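Local coordinates for beta-ketoacyl synthase (Pseudomonas aeruginosa, PDB 4CW4) that catalyses the condensation of acetyl-CoA with malonyl-ACP to acetoacetyl-ACP, the primer that starts fatty acid synthesis, at the interface of chains A and B. Numbering follows the deposited sequence. Chains: chain A/B, Beta-ketoacyl synthase.

The interface of chains A and B. Residues chain A 278, 295, 298, 304; chain B 294-295, 298.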
loop_
_atom_site.group_PDB
_atom_site.type_symbol
_atom_site.label_atom_id
_atom_site.label_comp_id
_atom_site.label_asym_id
_atom_site.label_seq_id
_atom_site.Cartn_x
_atom_site.Cartn_y
_atom_site.Cartn_z
ATOM N N MET A 278 0.178 10.891 -13.049
ATOM C CA MET A 278 -0.174 10.566 -11.667
ATOM C C MET A 278 -0.029 9.083 -11.418
ATOM O O MET A 278 -0.239 8.276 -12.336
ATOM C CB MET A 278 -1.642 10.922 -11.425
ATOM C CG MET A 278 -1.970 12.361 -11.682
ATOM S SD MET A 278 -3.660 12.713 -11.221
ATOM C CE MET A 278 -3.488 13.203 -9.513
ATOM N N LYS A 295 -10.023 6.839 -5.993
ATOM C CA LYS A 295 -9.021 7.781 -6.448
ATOM C C LYS A 295 -9.169 8.062 -7.948
ATOM O O LYS A 295 -9.088 9.219 -8.383
ATOM C CB LYS A 295 -7.632 7.246 -6.097
ATOM C CG LYS A 295 -6.464 8.131 -6.492
ATOM C CD LYS A 295 -6.237 9.254 -5.514
ATOM C CE LYS A 295 -5.183 10.201 -6.069
ATOM N NZ LYS A 295 -4.877 11.315 -5.150
ATOM N N ASP A 298 -12.112 10.298 -8.561
ATOM C CA ASP A 298 -11.883 11.639 -8.053
ATOM C C ASP A 298 -10.960 12.446 -8.950
ATOM O O ASP A 298 -11.194 13.640 -9.135
ATOM C CB ASP A 298 -11.378 11.600 -6.629
ATOM C CG ASP A 298 -12.471 11.233 -5.645
ATOM O OD1 ASP A 298 -13.661 11.112 -6.053
ATOM O OD2 ASP A 298 -12.144 11.095 -4.463
ATOM N N GLN A 304 -7.980 16.504 -12.794
ATOM C CA GLN A 304 -6.561 16.281 -12.665
ATOM C C GLN A 304 -6.067 15.315 -13.727
ATOM O O GLN A 304 -4.952 15.457 -14.221
ATOM C CB GLN A 304 -6.231 15.756 -11.270
ATOM C CG GLN A 304 -6.446 16.759 -10.165
ATOM C CD GLN A 304 -6.131 16.168 -8.820
ATOM O OE1 GLN A 304 -4.970 16.148 -8.379
ATOM N NE2 GLN A 304 -7.147 15.654 -8.166
ATOM N N GLN B 294 -1.682 14.089 -0.693
ATOM C CA GLN B 294 -2.454 14.485 -1.858
ATOM C C GLN B 294 -3.919 14.070 -1.685
ATOM O O GLN B 294 -4.858 14.845 -1.971
ATOM C CB GLN B 294 -1.886 13.885 -3.141
ATOM C CG GLN B 294 -2.551 14.472 -4.394
ATOM C CD GLN B 294 -2.112 13.785 -5.666
ATOM O OE1 GLN B 294 -2.436 12.613 -5.883
ATOM N NE2 GLN B 294 -1.349 14.493 -6.506
ATOM N N LYS B 295 -4.120 12.831 -1.247
ATOM C CA LYS B 295 -5.460 12.359 -0.965
ATOM C C LYS B 295 -6.130 13.215 0.117
ATOM O O LYS B 295 -7.306 13.582 -0.009
ATOM C CB LYS B 295 -5.403 10.882 -0.575
ATOM C CG LYS B 295 -6.736 10.228 -0.265
ATOM C CD LYS B 295 -7.486 9.831 -1.510
ATOM C CE LYS B 295 -8.881 9.360 -1.131
ATOM N NZ LYS B 295 -9.671 8.918 -2.297
ATOM N N ASP B 298 -7.171 16.520 -1.309
ATOM C CA ASP B 298 -8.260 16.377 -2.258
ATOM C C ASP B 298 -9.596 16.142 -1.572
ATOM O O ASP B 298 -10.606 16.680 -2.024
ATOM C CB ASP B 298 -7.959 15.294 -3.270
ATOM C CG ASP B 298 -6.916 15.730 -4.280
ATOM O OD1 ASP B 298 -6.496 16.922 -4.266
ATOM O OD2 ASP B 298 -6.540 14.890 -5.101
HETATM O O HOH W 1 -4.523 17.267 -6.011
#
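Helix 288-301 of each subunit, which follows the active-site cysteine in this thiolase-fold ketosynthase, faces its symmetry mate across the two-fold of the homodimer, and a mainly polar cluster, joined by A:Met278 from strand 278-283 and A:Gln304 from a loop, forms this part of the interface. A:Lys295 and its twin B:Lys295 supply the cations; the other contacts likewise recur with the chains exchanged. In A:Lys295 CG stands anti to the backbone N (chi1 -179°), the chain bends at chi2 and then runs straight, so that the side chain crosses that of B:Gln294 at about a right angle and presents NZ to its amide. NZ of A:Lys295 donates to OE1 of B:Gln294 over 2.9 Å, approaching from above the carbonyl plane and not along a lone pair. NZ of A:Lys295 also lies 3.9 Å from OD2 of B:Asp298, a long salt bridge, and the exchanged pair, B:Lys295 NZ and A:Asp298 OD2, stands at 3.9 Å. This reciprocal arrangement probably offsets the repulsion between the ammonium groups, whose NZ atoms in A:Lys295 and B:Lys295 are 6.1 Å apart. A:Met278 crosses B:Gln294 obliquely; its chain bends at chi3, which brings its methyl CE to 3.8 Å from OE1 of B:Gln294, a packing contact at the O/N end of the amide, obliquely off its plane, about as close to NE2 as to OE1. A:Gln304 is extended past CG and meets B:Asp298 tip to tip, the amide and carboxylate planes 85° apart. NE2 of A:Gln304 donates a nearly straight bond (163° at H) of 3.2 Å to OD2 of B:Asp298. The acceptor lies close to the amide plane, whereas the donor sits well above the carboxylate plane. OD2 thus receives this N-H while facing the ammonium of A:Lys295, which may help keep the carboxylate ionised. Water 1 lies 2.7 Å from both OE1 of A:Gln304 and OD1 of B:Asp298.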